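Local coordinates for sarcolemmal membrane-associated protein (Homo sapiens, PDB 6AR0) that associates with the STRIPAK phosphatase-kinase core complex, which then dephosphorylates STK3 to inhibit Hippo signaling, and is represented here by its FHA domain, at residues L57-H62 with S92-I97; L69-T72 with G77-I80; D108-E111 with V116-G119; K126-L129 with M133-R136. All coordinates share one frame; numbering follows the deposited sequence.

Interaction 1. Residues L57-H62 with S92-I97; sequences LVWFDH and SPPCEI
Trp59 and Pro94 meet on one side of the mixed sheet, Val58 and Ile97 on the other, and all four contacting groups are side chains. The far end of the indole does the touching: CH2 of Trp59 lies 3.7 Å from CB of Pro94, with CZ2 at a similar distance. CB of Pro94 comes in at a slant to the aromatic ring, whereas CG of Pro94 sits in the indole plane at its edge, 3.9 Å from CH2 of Trp59. The indole is placed by its first torsion (chi1 70°), which sets CG between the backbone N and the carbonyl carbon and brings the six-membered ring closer to Pro94 than the CB direction alone would suggest.

The second pair is narrower. CG2 of Val58 and CD1 of Ile97 are 3.9 Å apart, and the two side chains cross at about a right angle, a methyl-to-methyl contact. CG2 is the Val58 branch that lies opposite the backbone N. At the start of the 92-97 segment, OG of Ser92 donates to O of Pro93 at 2.8 Å and is also bonded by N of Asp71 in strand 66-71.

Strand 66-71 explains why the contact rests on side chains: it runs between strands 56-61 and 95-97 and bonds to both. Tyr68 of that strand meets the Trp59 ring at about 25° and touches Pro94, while Ile97 packs on Phe67 and Leu69 of the same strand and on Ile80 of strand 78-80, in the opposing sheet of the FHA sandwich.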
loop_
_atom_site.group_PDB
_atom_site.type_symbol
_atom_site.label_atom_id
_atom_site.label_comp_id
_atom_site.label_asym_id
_atom_site.label_seq_id
_atom_site.Cartn_x
_atom_site.Cartn_y
_atom_site.Cartn_z
ATOM N N LEU A 57 1.418 4.938 -4.818
ATOM C CA LEU A 57 2.807 5.309 -4.632
ATOM C C LEU A 57 2.999 5.648 -3.164
ATOM O O LEU A 57 2.165 6.338 -2.583
ATOM C CB LEU A 57 3.084 6.535 -5.497
ATOM C CG LEU A 57 4.530 6.946 -5.751
ATOM C CD1 LEU A 57 5.291 5.869 -6.506
ATOM C CD2 LEU A 57 4.556 8.253 -6.515
ATOM N N VAL A 58 4.084 5.154 -2.562
ATOM C CA VAL A 58 4.398 5.425 -1.162
ATOM C C VAL A 58 5.809 5.989 -1.070
ATOM O O VAL A 58 6.717 5.538 -1.774
ATOM C CB VAL A 58 4.211 4.159 -0.281
ATOM C CG1 VAL A 58 5.134 3.009 -0.698
ATOM C CG2 VAL A 58 4.384 4.483 1.183
ATOM N N TRP A 59 6.003 6.982 -0.199
ATOM C CA TRP A 59 7.320 7.591 -0.097
ATOM C C TRP A 59 7.521 8.226 1.266
ATOM O O TRP A 59 6.584 8.451 2.034
ATOM C CB TRP A 59 7.572 8.615 -1.203
ATOM C CG TRP A 59 6.776 9.906 -1.142
ATOM C CD1 TRP A 59 7.179 11.095 -0.617
ATOM C CD2 TRP A 59 5.472 10.127 -1.691
ATOM N NE1 TRP A 59 6.207 12.040 -0.806
ATOM C CE2 TRP A 59 5.150 11.474 -1.469
ATOM C CE3 TRP A 59 4.554 9.317 -2.367
ATOM C CZ2 TRP A 59 3.959 12.038 -1.912
ATOM C CZ3 TRP A 59 3.369 9.872 -2.799
ATOM C CH2 TRP A 59 3.080 11.219 -2.568
ATOM N N PHE A 60 8.786 8.537 1.524
ATOM C CA PHE A 60 9.224 9.310 2.674
ATOM C C PHE A 60 9.756 10.648 2.192
ATOM O O PHE A 60 10.575 10.692 1.275
ATOM C CB PHE A 60 10.336 8.562 3.412
ATOM C CG PHE A 60 10.918 9.313 4.580
ATOM C CD1 PHE A 60 10.152 9.593 5.697
ATOM C CD2 PHE A 60 12.240 9.735 4.564
ATOM C CE1 PHE A 60 10.705 10.282 6.779
ATOM C CE2 PHE A 60 12.787 10.408 5.645
ATOM C CZ PHE A 60 12.019 10.687 6.739
ATOM N N ASP A 61 9.264 11.727 2.791
ATOM C CA ASP A 61 9.705 13.083 2.479
ATOM C C ASP A 61 10.835 13.407 3.437
ATOM O O ASP A 61 10.606 13.683 4.618
ATOM C CB ASP A 61 8.534 14.040 2.652
ATOM C CG ASP A 61 8.865 15.453 2.266
ATOM O OD1 ASP A 61 10.052 15.829 2.330
ATOM O OD2 ASP A 61 7.915 16.193 1.923
ATOM N N HIS A 62 12.062 13.343 2.918
ATOM C CA HIS A 62 13.253 13.443 3.744
ATOM C C HIS A 62 13.415 14.829 4.363
ATOM O O HIS A 62 14.159 14.969 5.339
ATOM C CB HIS A 62 14.497 13.052 2.918
ATOM C CG HIS A 62 14.543 11.600 2.508
ATOM N ND1 HIS A 62 13.741 11.072 1.515
ATOM C CD2 HIS A 62 15.316 10.575 2.947
ATOM C CE1 HIS A 62 14.008 9.783 1.375
ATOM N NE2 HIS A 62 14.961 9.457 2.231
ATOM N N SER A 92 -5.422 10.663 -6.337
ATOM C CA SER A 92 -5.604 11.386 -5.091
ATOM C C SER A 92 -4.473 12.375 -4.891
ATOM O O SER A 92 -3.421 12.269 -5.520
ATOM C CB SER A 92 -5.623 10.421 -3.898
ATOM O OG SER A 92 -4.326 9.967 -3.521
ATOM N N PRO A 93 -4.641 13.344 -3.999
ATOM C CA PRO A 93 -3.481 14.081 -3.506
ATOM C C PRO A 93 -2.621 13.181 -2.643
ATOM O O PRO A 93 -3.061 12.094 -2.236
ATOM C CB PRO A 93 -4.103 15.207 -2.670
ATOM C CG PRO A 93 -5.421 14.704 -2.271
ATOM C CD PRO A 93 -5.879 13.720 -3.295
ATOM N N PRO A 94 -1.396 13.587 -2.331
ATOM C CA PRO A 94 -0.629 12.877 -1.302
ATOM C C PRO A 94 -1.384 12.910 0.016
ATOM O O PRO A 94 -1.866 13.957 0.431
ATOM C CB PRO A 94 0.676 13.673 -1.223
ATOM C CG PRO A 94 0.771 14.375 -2.543
ATOM C CD PRO A 94 -0.644 14.727 -2.886
ATOM N N CYS A 95 -1.440 11.774 0.695
ATOM C CA CYS A 95 -2.133 11.637 1.971
ATOM C C CYS A 95 -1.139 11.101 2.992
ATOM O O CYS A 95 -0.528 10.055 2.778
ATOM C CB CYS A 95 -3.325 10.696 1.819
ATOM S SG CYS A 95 -4.649 11.343 0.798
ATOM N N GLU A 96 -0.949 11.826 4.083
ATOM C CA GLU A 96 0.043 11.426 5.067
ATOM C C GLU A 96 -0.389 10.153 5.790
ATOM O O GLU A 96 -1.552 10.010 6.209
ATOM C CB GLU A 96 0.262 12.543 6.088
ATOM C CG GLU A 96 1.338 12.183 7.083
ATOM C CD GLU A 96 1.710 13.279 8.060
ATOM O OE1 GLU A 96 1.125 14.374 8.025
ATOM O OE2 GLU A 96 2.645 13.037 8.878
ATOM N N ILE A 97 0.568 9.235 5.942
ATOM C CA ILE A 97 0.390 7.996 6.683
ATOM C C ILE A 97 1.261 8.024 7.935
ATOM O O ILE A 97 2.355 8.615 7.961
ATOM C CB ILE A 97 0.648 6.736 5.828
ATOM C CG1 ILE A 97 1.988 6.835 5.090
ATOM C CG2 ILE A 97 -0.502 6.541 4.841
ATOM C CD1 ILE A 97 2.439 5.518 4.434
#

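Interaction 2. Residues L69-T72 with G77-I80; sequences LQDT and GTFI
Asp71 and Thr78 make the polar half of this contact, where strands 66-71 and 78-80 face each other from the two sheets of the FHA sandwich. The axes of 69-71 and 78-80 approach to 7.9 Å at 148°, a spacing too wide for direct strand pairing. OG1 of Thr78 donates to OD2 of Asp71 at 2.8 Å, meeting that oxygen from above the carboxylate plane, 42° out of it.

A water supplies a second link. It lies 2.8 Å from OD2 of Asp71 and accepts from the backbone N of Thr78 at 2.9 Å, so hydroxyl and amide of one residue are both tied to one carboxylate oxygen. Ser74, in the intervening loop, also bonds OD2.

The apolar half is built from methyls. With OG1 of Thr78 beside the backbone N (chi1 -60°) and CG2 opposite it, the methyl is turned to Leu69 while the hydroxyl serves Asp71. CG2 of Thr78 and CD2 of Leu69 meet tip to tip at 3.7 Å. Leu69 and Ile80 instead slide past each other in opposite directions, CD2 to CG1 4.0 Å.

The buried carboxylate is thus compensated by hydroxyl and water bonds converging on OD2, which would probably help it stay ionised between the sheets.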
loop_
_atom_site.group_PDB
_atom_site.type_symbol
_atom_site.label_atom_id
_atom_site.label_comp_id
_atom_site.label_asym_id
_atom_site.label_seq_id
_atom_site.Cartn_x
_atom_site.Cartn_y
_atom_site.Cartn_z
ATOM N N LEU A 69 1.145 8.402 1.081
ATOM C CA LEU A 69 0.550 7.456 0.156
ATOM C C LEU A 69 -0.326 8.223 -0.824
ATOM O O LEU A 69 -1.055 9.141 -0.431
ATOM C CB LEU A 69 -0.298 6.456 0.950
ATOM C CG LEU A 69 -1.006 5.333 0.201
ATOM C CD1 LEU A 69 -0.008 4.430 -0.499
ATOM C CD2 LEU A 69 -1.871 4.523 1.161
ATOM N N GLN A 70 -0.248 7.866 -2.105
ATOM C CA GLN A 70 -1.047 8.507 -3.136
ATOM C C GLN A 70 -1.640 7.448 -4.048
ATOM O O GLN A 70 -0.919 6.574 -4.543
ATOM C CB GLN A 70 -0.175 9.459 -3.955
ATOM C CG GLN A 70 -0.930 10.197 -5.022
ATOM C CD GLN A 70 -0.058 11.209 -5.705
ATOM O OE1 GLN A 70 1.141 10.985 -5.895
ATOM N NE2 GLN A 70 -0.639 12.338 -6.067
ATOM N N ASP A 71 -2.940 7.545 -4.308
ATOM C CA ASP A 71 -3.581 6.670 -5.280
ATOM C C ASP A 71 -3.305 7.218 -6.677
ATOM O O ASP A 71 -3.535 8.405 -6.938
ATOM C CB ASP A 71 -5.086 6.612 -5.019
ATOM C CG ASP A 71 -5.794 5.649 -5.936
ATOM O OD1 ASP A 71 -5.756 5.872 -7.165
ATOM O OD2 ASP A 71 -6.350 4.660 -5.402
ATOM N N THR A 72 -2.773 6.374 -7.557
ATOM C CA THR A 72 -2.419 6.784 -8.921
ATOM C C THR A 72 -3.426 6.245 -9.941
ATOM O O THR A 72 -3.091 5.519 -10.874
ATOM C CB THR A 72 -0.991 6.349 -9.247
ATOM O OG1 THR A 72 -0.875 4.926 -9.137
ATOM C CG2 THR A 72 0.003 6.989 -8.315
ATOM N N GLY A 77 -9.499 1.264 -5.757
ATOM C CA GLY A 77 -9.423 2.091 -4.568
ATOM C C GLY A 77 -8.193 1.838 -3.712
ATOM O O GLY A 77 -7.597 0.755 -3.722
ATOM N N THR A 78 -7.812 2.869 -2.968
ATOM C CA THR A 78 -6.794 2.813 -1.934
ATOM C C THR A 78 -7.390 3.459 -0.698
ATOM O O THR A 78 -8.101 4.463 -0.812
ATOM C CB THR A 78 -5.546 3.607 -2.375
ATOM O OG1 THR A 78 -5.030 3.045 -3.583
ATOM C CG2 THR A 78 -4.448 3.574 -1.328
ATOM N N PHE A 79 -7.104 2.892 0.481
ATOM C CA PHE A 79 -7.741 3.343 1.715
ATOM C C PHE A 79 -6.708 3.479 2.829
ATOM O O PHE A 79 -5.810 2.642 2.947
ATOM C CB PHE A 79 -8.847 2.368 2.182
ATOM C CG PHE A 79 -9.857 2.016 1.116
ATOM C CD1 PHE A 79 -11.121 2.578 1.124
ATOM C CD2 PHE A 79 -9.539 1.124 0.100
ATOM C CE1 PHE A 79 -12.037 2.257 0.137
ATOM C CE2 PHE A 79 -10.444 0.816 -0.885
ATOM C CZ PHE A 79 -11.698 1.381 -0.864
ATOM N N ILE A 80 -6.841 4.542 3.628
ATOM C CA ILE A 80 -6.116 4.706 4.887
ATOM C C ILE A 80 -7.147 4.645 6.001
ATOM O O ILE A 80 -8.059 5.478 6.047
ATOM C CB ILE A 80 -5.349 6.038 4.949
ATOM C CG1 ILE A 80 -4.296 6.140 3.838
ATOM C CG2 ILE A 80 -4.706 6.225 6.328
ATOM C CD1 ILE A 80 -3.744 7.549 3.660
HETATM O O HOH W 1 -8.647 5.464 -3.955
#

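Interaction 3. Residues D108-E111 with V116-G119; sequences DVTE and VTHG
His118 has the most surface buried by this contact, followed by Glu111 and Thr117, and each is engaged differently across the short hairpin of strands 109-110 and 117-128. The backbone of His118 pairs with Val109 in an antiparallel hydrogen-bonded pair: N of Val109 donates to O of His118 at 2.9 Å, and N of His118 returns a bond to O of Val109 at 2.8 Å, nearly straight at 171°. The imidazole leans toward Glu111. OE2 of Glu111 comes to the ring edge near its plane, 3.0 Å from CD2 of His118, with the carboxylate and ring planes 73° apart. NE2 is close too, but the angle is too poor for a hydrogen bond.

Glu111 reaches there because its chain folds back at chi2 (-67°). Its charge is taken up by a salt bridge from OE2 to Lys49, in a loop that His118 also touches. Its backbone N adds a bond to O of Val116, 2.9 Å long and nearly along the C=O axis. With an alanine here, Lys49 would probably lose its carboxylate mate and the His118 edge would be less confined.

Thr117 faces Thr110 in the non-hydrogen-bonded pair, their CA atoms 4.1 Å apart. OG1 of each meets OG1 of the other at 2.8 Å, and either may donate. The side chains lie on the sheet face away from His118.

Three amide-carbonyl bonds and a hydroxyl pair thus link the strands, and beside the His118 ring a carboxylate, salt-bridged to Lys49, lies at the imidazole edge without a hydrogen bond to it. With none of the touching residues buried, the hairpin's register probably rests on polar bonds more than on apolar burial.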
loop_
_atom_site.group_PDB
_atom_site.type_symbol
_atom_site.label_atom_id
_atom_site.label_comp_id
_atom_site.label_asym_id
_atom_site.label_seq_id
_atom_site.Cartn_x
_atom_site.Cartn_y
_atom_site.Cartn_z
ATOM N N ASP A 108 -12.652 -6.335 -1.821
ATOM C CA ASP A 108 -13.092 -7.676 -2.191
ATOM C C ASP A 108 -14.099 -7.571 -3.329
ATOM O O ASP A 108 -14.964 -6.692 -3.336
ATOM C CB ASP A 108 -13.761 -8.365 -1.003
ATOM C CG ASP A 108 -12.789 -8.813 0.072
ATOM O OD1 ASP A 108 -11.575 -8.572 -0.042
ATOM O OD2 ASP A 108 -13.267 -9.425 1.055
ATOM N N VAL A 109 -14.000 -8.482 -4.288
ATOM C CA VAL A 109 -14.864 -8.478 -5.464
ATOM C C VAL A 109 -15.477 -9.868 -5.600
ATOM O O VAL A 109 -14.743 -10.845 -5.789
ATOM C CB VAL A 109 -14.057 -8.122 -6.727
ATOM C CG1 VAL A 109 -14.910 -8.284 -7.980
ATOM C CG2 VAL A 109 -13.502 -6.703 -6.639
ATOM N N THR A 110 -16.812 -9.965 -5.539
ATOM C CA THR A 110 -17.505 -11.192 -5.933
ATOM C C THR A 110 -17.882 -11.031 -7.396
ATOM O O THR A 110 -18.555 -10.063 -7.754
ATOM C CB THR A 110 -18.747 -11.454 -5.082
ATOM O OG1 THR A 110 -18.369 -11.617 -3.710
ATOM C CG2 THR A 110 -19.468 -12.720 -5.556
ATOM N N GLU A 111 -17.412 -11.944 -8.239
ATOM C CA GLU A 111 -17.625 -11.816 -9.672
ATOM C C GLU A 111 -19.117 -11.794 -9.991
ATOM O O GLU A 111 -19.931 -12.445 -9.332
ATOM C CB GLU A 111 -16.956 -12.979 -10.410
ATOM C CG GLU A 111 -15.449 -13.022 -10.281
ATOM C CD GLU A 111 -14.776 -11.859 -10.963
ATOM O OE1 GLU A 111 -15.400 -11.228 -11.850
ATOM O OE2 GLU A 111 -13.607 -11.581 -10.613
ATOM N N VAL A 116 -17.323 -16.660 -7.310
ATOM C CA VAL A 116 -15.970 -16.587 -6.769
ATOM C C VAL A 116 -15.785 -15.190 -6.204
ATOM O O VAL A 116 -16.223 -14.206 -6.814
ATOM C CB VAL A 116 -14.893 -16.845 -7.842
ATOM C CG1 VAL A 116 -13.496 -16.630 -7.266
ATOM C CG2 VAL A 116 -15.015 -18.243 -8.405
ATOM N N THR A 117 -15.130 -15.106 -5.046
ATOM C CA THR A 117 -14.810 -13.841 -4.401
ATOM C C THR A 117 -13.298 -13.694 -4.327
ATOM O O THR A 117 -12.605 -14.578 -3.814
ATOM C CB THR A 117 -15.426 -13.785 -2.999
ATOM O OG1 THR A 117 -16.850 -13.941 -3.093
ATOM C CG2 THR A 117 -15.100 -12.464 -2.303
ATOM N N HIS A 118 -12.798 -12.566 -4.817
ATOM C CA HIS A 118 -11.377 -12.253 -4.811
ATOM C C HIS A 118 -11.066 -11.239 -3.730
ATOM O O HIS A 118 -11.685 -10.168 -3.680
ATOM C CB HIS A 118 -10.983 -11.658 -6.152
ATOM C CG HIS A 118 -11.199 -12.610 -7.270
ATOM N ND1 HIS A 118 -10.354 -13.674 -7.486
ATOM C CD2 HIS A 118 -12.189 -12.708 -8.190
ATOM C CE1 HIS A 118 -10.810 -14.384 -8.504
ATOM N NE2 HIS A 118 -11.913 -13.811 -8.955
ATOM N N GLY A 119 -10.076 -11.539 -2.933
ATOM C CA GLY A 119 -9.708 -10.656 -1.849
ATOM C C GLY A 119 -8.829 -9.490 -2.296
ATOM O O GLY A 119 -8.313 -9.430 -3.410
#

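Interaction 4. Residues K126-L129 with M133-R136; sequences KLFL and MEAR
The Phe128 ring and the Glu134 carboxylate are the flat groups of this contact, their planes 31° apart as the two side chains cross obliquely where the chain turns back after strand 117-128 of the FHA beta sandwich. The ring is approached at a slant by the backbone of the segment 133-136: CD1 of Phe128 lies 3.7 Å from CA of Glu134, and CE1 is 4.0 Å from CB of Glu134. The carboxylate goes past the ring toward Lys126, where OE2 of Glu134 and NZ of Lys126 are 5.0 Å apart, opposite charges not in contact. A hydrogen bond from Ser99 holds OE2 instead.

Phe128 and Glu134 form a single beta bridge. The Phe128 side chain also touches Leu5 and Ile7 of strand 5-10. An alanine at Phe128 would remove the ring and probably open a gap between strand 5-10 and CB and CG of Glu134.

Beside the bridge CB of Leu127 and CB of Ala135 pack 3.8 Å apart, and both residues reach Phe67 of strand 66-71, in the opposing sheet. Leu129 lays CB and CG against O of Met133, each at 3.5 Å, and its own N donates to that oxygen at 2.8 Å. On the other side of the bridge, N of Ala135 donates to O of Leu127 at 2.9 Å; the bond is straight at the hydrogen, 179°, yet the donor stands 36° above the carbonyl plane.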
loop_
_atom_site.group_PDB
_atom_site.type_symbol
_atom_site.label_atom_id
_atom_site.label_comp_id
_atom_site.label_asym_id
_atom_site.label_seq_id
_atom_site.Cartn_x
_atom_site.Cartn_y
_atom_site.Cartn_z
ATOM N N LYS A 126 3.994 -0.099 9.445
ATOM C CA LYS A 126 4.830 0.491 10.483
ATOM C C LYS A 126 5.957 1.241 9.796
ATOM O O LYS A 126 6.498 0.767 8.793
ATOM C CB LYS A 126 5.379 -0.585 11.418
ATOM C CG LYS A 126 4.281 -1.306 12.192
ATOM C CD LYS A 126 3.624 -0.399 13.235
ATOM C CE LYS A 126 2.527 -1.110 14.001
ATOM N NZ LYS A 126 3.083 -1.932 15.112
ATOM N N LEU A 127 6.253 2.435 10.283
ATOM C CA LEU A 127 7.079 3.383 9.556
ATOM C C LEU A 127 8.231 3.838 10.434
ATOM O O LEU A 127 8.033 4.162 11.610
ATOM C CB LEU A 127 6.257 4.613 9.161
ATOM C CG LEU A 127 5.045 4.307 8.280
ATOM C CD1 LEU A 127 4.175 5.552 8.145
ATOM C CD2 LEU A 127 5.495 3.802 6.909
ATOM N N PHE A 128 9.427 3.876 9.850
ATOM C CA PHE A 128 10.649 4.202 10.577
ATOM C C PHE A 128 11.467 5.217 9.796
ATOM O O PHE A 128 11.667 5.069 8.585
ATOM C CB PHE A 128 11.471 2.938 10.855
ATOM C CG PHE A 128 10.679 1.898 11.564
ATOM C CD1 PHE A 128 10.567 1.895 12.943
ATOM C CD2 PHE A 128 9.956 0.974 10.839
ATOM C CE1 PHE A 128 9.764 0.958 13.578
ATOM C CE2 PHE A 128 9.171 0.035 11.475
ATOM C CZ PHE A 128 9.079 0.024 12.849
ATOM N N LEU A 129 11.944 6.235 10.516
ATOM C CA LEU A 129 12.810 7.245 9.957
ATOM C C LEU A 129 14.156 6.633 9.570
ATOM O O LEU A 129 14.516 5.550 10.035
ATOM C CB LEU A 129 13.020 8.348 10.995
ATOM C CG LEU A 129 11.765 9.001 11.584
ATOM C CD1 LEU A 129 12.126 9.979 12.683
ATOM C CD2 LEU A 129 10.949 9.688 10.502
ATOM N N MET A 133 14.418 5.488 14.254
ATOM C CA MET A 133 13.323 5.805 15.161
ATOM C C MET A 133 11.982 5.637 14.461
ATOM O O MET A 133 11.832 5.965 13.288
ATOM C CB MET A 133 13.459 7.241 15.658
ATOM C CG MET A 133 14.702 7.494 16.487
ATOM S SD MET A 133 14.774 6.530 18.015
ATOM C CE MET A 133 16.180 7.301 18.807
ATOM N N GLU A 134 10.995 5.138 15.195
ATOM C CA GLU A 134 9.661 5.022 14.628
ATOM C C GLU A 134 9.104 6.408 14.336
ATOM O O GLU A 134 9.338 7.363 15.084
ATOM C CB GLU A 134 8.733 4.259 15.569
ATOM C CG GLU A 134 7.415 3.903 14.925
ATOM C CD GLU A 134 6.641 2.863 15.690
ATOM O OE1 GLU A 134 7.038 2.501 16.822
ATOM O OE2 GLU A 134 5.615 2.409 15.154
ATOM N N ALA A 135 8.382 6.510 13.225
ATOM C CA ALA A 135 7.754 7.755 12.797
ATOM C C ALA A 135 6.599 8.121 13.722
ATOM O O ALA A 135 6.245 7.378 14.636
ATOM C CB ALA A 135 7.230 7.599 11.375
ATOM N N ARG A 136 5.987 9.278 13.465
ATOM C CA ARG A 136 4.805 9.679 14.216
ATOM C C ARG A 136 3.775 8.548 14.202
ATOM O O ARG A 136 3.538 7.908 13.169
ATOM C CB ARG A 136 4.224 10.950 13.595
ATOM C CG ARG A 136 3.206 11.668 14.457
ATOM C CD ARG A 136 3.855 12.538 15.532
ATOM N NE ARG A 136 4.773 13.534 14.960
ATOM C CZ ARG A 136 6.104 13.460 14.986
ATOM N NH1 ARG A 136 6.734 12.472 15.613
ATOM N NH2 ARG A 136 6.821 14.407 14.403
#

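In the fold
From the N terminus, interaction 1 opens first: 57-62 leads out and the chain returns at 92-97, closing a loop of 29 residues. Interaction 2 opens and closes within that loop, at 69-72 and 77-80, and the two touch, Ile97 CG2 lying 3.6 Å from Ile80 CD1. Interactions 3 and 4 follow in series, each with a short connection, and none of the four cross. Interaction 1 stays in the mixed sheet, while interaction 2 spans to the antiparallel one. Interactions 3 and 4 share strand 117-128 at its two ends, centres about 34 Å apart. Interaction 4 also touches interaction 1, through Leu127 and Leu129, tying the chain's C-terminal turn to the mixed sheet.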